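Long-range contacts in chitinase (PDB 4TXG), which probably hydrolyses the glycosidic bonds of chitin as a family GH18 glycoside hydrolase and carries additional regions associated with carbohydrate binding: residues A[402-407]-A[419-424]; A[467-472]-A[494-499]. All blocks are in the same frame, centred on the assembly; numbering follows the deposited sequence.

Contact 1: residues A[402-407]-A[419-424]; sequences AWNRFV and DAELAF
The aromatic ring of Phe-406 lies flat against the first turn of helix 420-424, overlapping the backbone and aliphatic stem of Glu-421. Glu-421 CA stands over the ring centre, 3.8 Å from the centroid and 9° off the normal, a CH-pi contact, while CG is 3.7 Å from CD2 of Phe-406. Phe-406 CZ also packs 3.9 Å from Phe-424 CB, the two rings oblique. Glu-421 runs extended beyond CG, which carries its carboxylate past the ring to a water. That water accepts from ND2 of Asn-404 at 3.2 Å and is hydrogen-bonded to OE2 of Glu-421 at 2.6 Å. OD1 of Asn-404 takes the backbone N of Phe-406 at 3.1 Å, an Asx turn that ties the backbone of Phe-406 to the Asn-404 side chain. CG of Arg-405 covers the ring's opposite face. The chain of Arg-405, extended from CG to NE, carries the guanidinium edge-on to Phe-424, the planes 88° apart, with NH2 over the ring centre in a cation-pi contact. Asp-419, well suited to an N-cap, accepts from N of Glu-421 and Leu-422 through OD1. The contact thus packs the loop after strand 391-395 of the parallel barrel onto a short surface helix without a direct hydrogen bond: the guanidinium's charge meets the face of Phe-424, and amide and carboxylate are joined through water.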
ATOM      1  N   ALA A 402      -4.041  -8.102 -17.173  1.00  8.93           N
ATOM      2  CA  ALA A 402      -4.823  -8.919 -18.096  1.00  9.77           C
ATOM      3  C   ALA A 402      -6.036  -9.610 -17.463  1.00 10.75           C
ATOM      4  O   ALA A 402      -6.696 -10.430 -18.108  1.00 10.69           O
ATOM      5  CB  ALA A 402      -3.920  -9.946 -18.757  1.00 12.40           C
ATOM      6  N   TRP A 403      -6.347  -9.267 -16.220  1.00 10.63           N
ATOM      7  CA  TRP A 403      -7.631  -9.653 -15.631  1.00 10.18           C
ATOM      8  C   TRP A 403      -8.785  -8.910 -16.322  1.00 11.73           C
ATOM      9  O   TRP A 403      -9.941  -9.328 -16.232  1.00 12.94           O
ATOM     10  CB  TRP A 403      -7.638  -9.382 -14.122  1.00 12.72           C
ATOM     11  CG  TRP A 403      -7.068  -8.044 -13.749  1.00 15.38           C
ATOM     12  CD1 TRP A 403      -7.743  -6.866 -13.660  1.00 19.30           C
ATOM     13  CD2 TRP A 403      -5.702  -7.749 -13.420  1.00 14.84           C
ATOM     14  NE1 TRP A 403      -6.888  -5.855 -13.294  1.00 19.23           N
ATOM     15  CE2 TRP A 403      -5.631  -6.371 -13.140  1.00 15.69           C
ATOM     16  CE3 TRP A 403      -4.536  -8.518 -13.329  1.00 16.87           C
ATOM     17  CZ2 TRP A 403      -4.441  -5.746 -12.776  1.00 12.86           C
ATOM     18  CZ3 TRP A 403      -3.353  -7.892 -12.971  1.00 16.12           C
ATOM     19  CH2 TRP A 403      -3.315  -6.521 -12.700  1.00 13.98           C
ATOM     20  N   ASN A 404      -8.479  -7.818 -17.017  1.00  9.67           N
ATOM     21  CA  ASN A 404      -9.474  -7.234 -17.918  1.00  9.42           C
ATOM     22  C   ASN A 404      -8.854  -6.747 -19.222  1.00 10.87           C
ATOM     23  O   ASN A 404      -7.650  -6.869 -19.438  1.00  8.32           O
ATOM     24  CB  ASN A 404     -10.264  -6.113 -17.226  1.00 11.96           C
ATOM     25  CG  ASN A 404      -9.411  -4.912 -16.856  1.00 14.49           C
ATOM     26  OD1 ASN A 404      -8.655  -4.397 -17.670  1.00 12.81           O
ATOM     27  ND2 ASN A 404      -9.547  -4.453 -15.613  1.00 18.62           N
ATOM     28  N   ARG A 405      -9.690  -6.194 -20.091  1.00  8.29           N
ATOM     29  CA  ARG A 405      -9.302  -5.936 -21.467  1.00  8.47           C
ATOM     30  C   ARG A 405      -8.604  -4.596 -21.702  1.00 11.93           C
ATOM     31  O   ARG A 405      -8.164  -4.325 -22.817  1.00 12.82           O
ATOM     32  CB  ARG A 405     -10.540  -5.995 -22.359  1.00 10.75           C
ATOM     33  CG  ARG A 405     -11.475  -4.791 -22.171  1.00 10.63           C
ATOM     34  CD  ARG A 405     -12.792  -5.026 -22.910  1.00 14.01           C
ATOM     35  NE  ARG A 405     -13.718  -3.900 -22.773  1.00 15.95           N
ATOM     36  CZ  ARG A 405     -14.562  -3.757 -21.755  1.00 23.71           C
ATOM     37  NH1 ARG A 405     -14.588  -4.649 -20.772  1.00 23.56           N
ATOM     38  NH2 ARG A 405     -15.376  -2.713 -21.711  1.00 28.03           N
ATOM     39  N   PHE A 406      -8.517  -3.752 -20.679  1.00  9.62           N
ATOM     40  CA  PHE A 406      -8.019  -2.396 -20.882  1.00  8.01           C
ATOM     41  C   PHE A 406      -6.496  -2.356 -20.831  1.00  8.90           C
ATOM     42  O   PHE A 406      -5.893  -2.470 -19.768  1.00 11.22           O
ATOM     43  CB  PHE A 406      -8.629  -1.447 -19.849  1.00  7.89           C
ATOM     44  CG  PHE A 406     -10.126  -1.377 -19.918  1.00 11.63           C
ATOM     45  CD1 PHE A 406     -10.754  -0.733 -20.975  1.00 13.11           C
ATOM     46  CD2 PHE A 406     -10.907  -1.965 -18.937  1.00 17.15           C
ATOM     47  CE1 PHE A 406     -12.139  -0.674 -21.042  1.00 13.92           C
ATOM     48  CE2 PHE A 406     -12.292  -1.905 -19.003  1.00 16.21           C
ATOM     49  CZ  PHE A 406     -12.899  -1.264 -20.058  1.00 15.62           C
ATOM     50  N   VAL A 407      -5.886  -2.209 -22.002  1.00  8.83           N
ATOM     51  CA  VAL A 407      -4.438  -2.269 -22.129  1.00 10.57           C
ATOM     52  C   VAL A 407      -3.796  -0.946 -21.731  1.00  9.99           C
ATOM     53  O   VAL A 407      -4.104   0.094 -22.306  1.00 10.67           O
ATOM     54  CB  VAL A 407      -4.030  -2.618 -23.566  1.00 11.62           C
ATOM     55  CG1 VAL A 407      -2.514  -2.711 -23.670  1.00 11.45           C
ATOM     56  CG2 VAL A 407      -4.700  -3.927 -24.013  1.00  9.37           C
ATOM     57  N   ASP A 419      -7.215   7.384 -19.898  1.00  7.24           N
ATOM     58  CA  ASP A 419      -7.290   6.008 -19.394  1.00  9.63           C
ATOM     59  C   ASP A 419      -8.536   5.333 -19.964  1.00 12.84           C
ATOM     60  O   ASP A 419      -9.650   5.788 -19.718  1.00 12.30           O
ATOM     61  CB  ASP A 419      -7.317   5.971 -17.860  1.00  9.75           C
ATOM     62  CG  ASP A 419      -7.232   4.548 -17.307  1.00 12.76           C
ATOM     63  OD1 ASP A 419      -8.153   3.747 -17.557  1.00 11.68           O
ATOM     64  OD2 ASP A 419      -6.246   4.228 -16.610  1.00 11.19           O
ATOM     65  N   ALA A 420      -8.343   4.265 -20.739  1.00 10.24           N
ATOM     66  CA  ALA A 420      -9.437   3.659 -21.494  1.00 14.44           C
ATOM     67  C   ALA A 420     -10.508   3.063 -20.581  1.00 13.48           C
ATOM     68  O   ALA A 420     -11.687   2.994 -20.948  1.00 12.54           O
ATOM     69  CB  ALA A 420      -8.895   2.589 -22.439  1.00 16.24           C
ATOM     70  N   GLU A 421     -10.100   2.627 -19.391  1.00 12.69           N
ATOM     71  CA  GLU A 421     -11.048   2.067 -18.434  1.00 11.93           C
ATOM     72  C   GLU A 421     -11.918   3.169 -17.844  1.00 12.27           C
ATOM     73  O   GLU A 421     -13.145   3.042 -17.774  1.00 11.12           O
ATOM     74  CB  GLU A 421     -10.320   1.310 -17.323  1.00 15.15           C
ATOM     75  CG  GLU A 421     -11.249   0.607 -16.352  1.00 17.02           C
ATOM     76  CD  GLU A 421     -10.532  -0.395 -15.465  1.00 24.98           C
ATOM     77  OE1 GLU A 421     -11.220  -1.075 -14.673  1.00 34.89           O
ATOM     78  OE2 GLU A 421      -9.289  -0.518 -15.558  1.00 23.32           O
ATOM     79  N   LEU A 422     -11.281   4.257 -17.424  1.00  9.24           N
ATOM     80  CA  LEU A 422     -12.005   5.409 -16.895  1.00 10.48           C
ATOM     81  C   LEU A 422     -12.948   6.001 -17.939  1.00 13.13           C
ATOM     82  O   LEU A 422     -14.063   6.400 -17.610  1.00 11.49           O
ATOM     83  CB  LEU A 422     -11.020   6.472 -16.389  1.00  9.17           C
ATOM     84  CG  LEU A 422     -10.188   6.020 -15.186  1.00 10.37           C
ATOM     85  CD1 LEU A 422      -9.384   7.197 -14.622  1.00 12.05           C
ATOM     86  CD2 LEU A 422     -11.074   5.425 -14.116  1.00 13.69           C
ATOM     87  N   ALA A 423     -12.516   6.042 -19.198  1.00 10.01           N
ATOM     88  CA  ALA A 423     -13.372   6.543 -20.266  1.00 13.40           C
ATOM     89  C   ALA A 423     -14.594   5.639 -20.443  1.00 12.98           C
ATOM     90  O   ALA A 423     -15.714   6.119 -20.652  1.00 10.89           O
ATOM     91  CB  ALA A 423     -12.593   6.655 -21.575  1.00 10.79           C
ATOM     92  N   PHE A 424     -14.386   4.335 -20.338  1.00 11.74           N
ATOM     93  CA  PHE A 424     -15.486   3.399 -20.542  1.00 12.55           C
ATOM     94  C   PHE A 424     -16.563   3.572 -19.469  1.00 11.97           C
ATOM     95  O   PHE A 424     -17.756   3.389 -19.743  1.00 11.77           O
ATOM     96  CB  PHE A 424     -14.973   1.961 -20.549  1.00 11.05           C
ATOM     97  CG  PHE A 424     -16.029   0.948 -20.888  1.00 14.06           C
ATOM     98  CD1 PHE A 424     -16.501   0.842 -22.182  1.00 16.14           C
ATOM     99  CD2 PHE A 424     -16.534   0.103 -19.917  1.00 18.84           C
ATOM    100  CE1 PHE A 424     -17.472  -0.090 -22.504  1.00 20.75           C
ATOM    101  CE2 PHE A 424     -17.511  -0.833 -20.237  1.00 19.08           C
ATOM    102  CZ  PHE A 424     -17.969  -0.923 -21.528  1.00 17.45           C
TER
HETATM  103  O   HOH W   1      -7.812  -2.196 -14.219  1.00 18.53           O

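Contact 2: residues A[467-472]-A[494-499]; sequences GWKNVS and CGDGAV
Gly-495 brings its CA to the edge of the Trp-468 indole, 4.3 Å from CD1; a CB here would run into NE1, which is hydrogen-bonded to O of Asn-404, so glycine suits the place. Asp-496 does most of the polar work. Its backbone O accepts from N of Lys-469 at 2.8 Å, in a nearly straight bond, and also lies 3.3 Å from CA of Trp-468 in a CA-H...O contact. Its carboxylate is shared: OD1 forms a salt bridge with NZ of Lys-469 at 3.1 Å, on the syn side but tilted out of the carboxylate plane, and OD2 takes ND2 of Asn-470 at 2.8 Å from above that plane. The bend of Lys-469 at chi4 (81°) turns NZ onto the acid. Gly-497 forms the single beta bridge with Trp-468, its CA 3.6 Å from O of Gly-467. Ala-498 N donates to that same oxygen at 3.1 Å. Val-499 sets both methyls against CE of Lys-469. Ser-482 OG bonds to both Lys-469 O and Asp-496 N. The loop, which leads on to helix 522-530, thus crosses strand 466-468, an edge strand of a four-stranded antiparallel sheet that pairs there with strand 575-578, Trp-468 bonding to the backbone of Phe-576 and Lys-469 touching Val-575.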
ATOM      1  N   GLY A 467       1.087  -7.921 -19.041  1.00  8.43           N
ATOM      2  CA  GLY A 467       1.003  -7.774 -20.481  1.00  8.04           C
ATOM      3  C   GLY A 467      -0.135  -8.534 -21.134  1.00  9.05           C
ATOM      4  O   GLY A 467      -0.652  -9.502 -20.570  1.00  9.54           O
ATOM      5  N   TRP A 468      -0.489  -8.078 -22.333  1.00  9.42           N
ATOM      6  CA  TRP A 468      -1.572  -8.624 -23.154  1.00 10.67           C
ATOM      7  C   TRP A 468      -1.045  -9.031 -24.530  1.00  9.63           C
ATOM      8  O   TRP A 468      -0.057  -8.474 -25.002  1.00  9.76           O
ATOM      9  CB  TRP A 468      -2.681  -7.593 -23.376  1.00  9.13           C
ATOM     10  CG  TRP A 468      -3.395  -7.029 -22.179  1.00  9.16           C
ATOM     11  CD1 TRP A 468      -4.667  -7.330 -21.775  1.00 10.95           C
ATOM     12  CD2 TRP A 468      -2.918  -6.016 -21.275  1.00  9.83           C
ATOM     13  NE1 TRP A 468      -5.003  -6.585 -20.664  1.00  8.49           N
ATOM     14  CE2 TRP A 468      -3.946  -5.773 -20.337  1.00  8.11           C
ATOM     15  CE3 TRP A 468      -1.717  -5.301 -21.159  1.00  8.00           C
ATOM     16  CZ2 TRP A 468      -3.815  -4.851 -19.301  1.00  9.58           C
ATOM     17  CZ3 TRP A 468      -1.583  -4.384 -20.124  1.00 10.08           C
ATOM     18  CH2 TRP A 468      -2.626  -4.173 -19.201  1.00 10.68           C
ATOM     19  N   LYS A 469      -1.732  -9.970 -25.179  1.00 10.11           N
ATOM     20  CA  LYS A 469      -1.467 -10.282 -26.582  1.00 10.67           C
ATOM     21  C   LYS A 469      -2.722  -9.968 -27.375  1.00 11.59           C
ATOM     22  O   LYS A 469      -3.773  -9.708 -26.784  1.00 10.87           O
ATOM     23  CB  LYS A 469      -1.049 -11.748 -26.765  1.00 11.85           C
ATOM     24  CG  LYS A 469      -2.094 -12.789 -26.377  1.00 13.74           C
ATOM     25  CD  LYS A 469      -1.530 -14.195 -26.607  1.00 18.90           C
ATOM     26  CE  LYS A 469      -2.394 -15.285 -25.981  1.00 20.79           C
ATOM     27  NZ  LYS A 469      -3.556 -15.627 -26.841  1.00 25.71           N
ATOM     28  N   ASN A 470      -2.602  -9.981 -28.702  1.00 11.95           N
ATOM     29  CA  ASN A 470      -3.727  -9.715 -29.592  1.00 12.03           C
ATOM     30  C   ASN A 470      -4.426  -8.409 -29.241  1.00 12.53           C
ATOM     31  O   ASN A 470      -5.662  -8.349 -29.157  1.00 13.69           O
ATOM     32  CB  ASN A 470      -4.717 -10.877 -29.554  1.00 12.40           C
ATOM     33  CG  ASN A 470      -4.081 -12.176 -29.965  1.00 17.09           C
ATOM     34  OD1 ASN A 470      -3.255 -12.203 -30.875  1.00 15.30           O
ATOM     35  ND2 ASN A 470      -4.433 -13.256 -29.282  1.00 20.40           N
ATOM     36  N   VAL A 471      -3.619  -7.375 -29.008  1.00 11.35           N
ATOM     37  CA  VAL A 471      -4.118  -6.042 -28.675  1.00 11.09           C
ATOM     38  C   VAL A 471      -4.597  -5.293 -29.920  1.00 12.07           C
ATOM     39  O   VAL A 471      -3.883  -5.231 -30.921  1.00 13.95           O
ATOM     40  CB  VAL A 471      -3.024  -5.192 -27.994  1.00 11.14           C
ATOM     41  CG1 VAL A 471      -3.511  -3.757 -27.773  1.00 10.84           C
ATOM     42  CG2 VAL A 471      -2.574  -5.833 -26.678  1.00 10.04           C
ATOM     43  N   SER A 472      -5.797  -4.722 -29.861  1.00 14.13           N
ATOM     44  CA  SER A 472      -6.279  -3.887 -30.965  1.00 20.46           C
ATOM     45  C   SER A 472      -6.585  -2.475 -30.473  1.00 19.03           C
ATOM     46  O   SER A 472      -6.747  -2.250 -29.278  1.00 16.49           O
ATOM     47  CB  SER A 472      -7.516  -4.504 -31.620  1.00 23.86           C
ATOM     48  OG  SER A 472      -8.548  -4.721 -30.677  1.00 23.70           O
ATOM     49  N   CYS A 494     -12.090 -11.619 -18.975  1.00 12.31           N
ATOM     50  CA  CYS A 494     -10.655 -11.398 -18.800  1.00 10.58           C
ATOM     51  C   CYS A 494     -10.069 -10.730 -20.028  1.00 11.65           C
ATOM     52  O   CYS A 494     -10.709 -10.676 -21.081  1.00 13.15           O
ATOM     53  CB  CYS A 494      -9.925 -12.718 -18.535  1.00 11.81           C
ATOM     54  SG  CYS A 494      -9.978 -13.862 -19.925  1.00 21.48           S
ATOM     55  N   GLY A 495      -8.862 -10.201 -19.885  1.00  9.94           N
ATOM     56  CA  GLY A 495      -8.099  -9.777 -21.040  1.00 10.23           C
ATOM     57  C   GLY A 495      -7.380 -10.978 -21.635  1.00 11.08           C
ATOM     58  O   GLY A 495      -7.392 -12.061 -21.052  1.00 13.26           O
ATOM     59  N   ASP A 496      -6.761 -10.801 -22.797  1.00 10.51           N
ATOM     60  CA  ASP A 496      -5.980 -11.875 -23.416  1.00 10.62           C
ATOM     61  C   ASP A 496      -4.536 -11.755 -22.945  1.00 13.58           C
ATOM     62  O   ASP A 496      -3.745 -11.052 -23.558  1.00 13.08           O
ATOM     63  CB  ASP A 496      -6.067 -11.793 -24.942  1.00 13.83           C
ATOM     64  CG  ASP A 496      -5.777 -13.116 -25.631  1.00 19.31           C
ATOM     65  OD1 ASP A 496      -5.421 -14.101 -24.952  1.00 21.56           O
ATOM     66  OD2 ASP A 496      -5.905 -13.167 -26.871  1.00 19.46           O
ATOM     67  N   GLY A 497      -4.207 -12.419 -21.839  1.00 10.01           N
ATOM     68  CA  GLY A 497      -2.886 -12.292 -21.240  1.00 10.79           C
ATOM     69  C   GLY A 497      -1.775 -12.815 -22.129  1.00  9.90           C
ATOM     70  O   GLY A 497      -1.956 -13.804 -22.833  1.00 10.69           O
ATOM     71  N   ALA A 498      -0.625 -12.149 -22.105  1.00 10.45           N
ATOM     72  CA  ALA A 498       0.504 -12.600 -22.911  1.00 10.69           C
ATOM     73  C   ALA A 498       1.042 -13.905 -22.334  1.00 10.09           C
ATOM     74  O   ALA A 498       0.906 -14.169 -21.136  1.00 10.79           O
ATOM     75  CB  ALA A 498       1.589 -11.536 -22.966  1.00  9.59           C
ATOM     76  N   VAL A 499       1.634 -14.728 -23.191  1.00 10.60           N
ATOM     77  CA  VAL A 499       1.990 -16.090 -22.810  1.00 11.22           C
ATOM     78  C   VAL A 499       3.413 -16.454 -23.209  1.00 12.42           C
ATOM     79  O   VAL A 499       4.081 -15.705 -23.916  1.00 12.32           O
ATOM     80  CB  VAL A 499       1.019 -17.129 -23.453  1.00 11.54           C
ATOM     81  CG1 VAL A 499      -0.425 -16.950 -22.933  1.00 11.54           C
ATOM     82  CG2 VAL A 499       1.065 -17.042 -24.980  1.00 12.18           C
TER

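Contacts 1 and 2 follow one another along the chain, the first closing before the second opens, yet their centres are only about 12 Å apart and they meet directly. Trp-468 is the chief go-between: its NE1 lies 2.9 Å from O of Asn-404, a probable hydrogen bond, and its CZ2 packs 3.2 Å from O of Phe-406. A second probable hydrogen bond joins O of Ala-402 to N of Gly-495 at 2.8 Å. Segment 402-407 thus touches helix 420-424 and also both segments of contact 2. All four segments belong to the GH18 catalytic region. A bound cesium ion lies about 8 Å from the Phe-424 side chain, and the Trp-468 side chain is about 13 Å from a cesium ion.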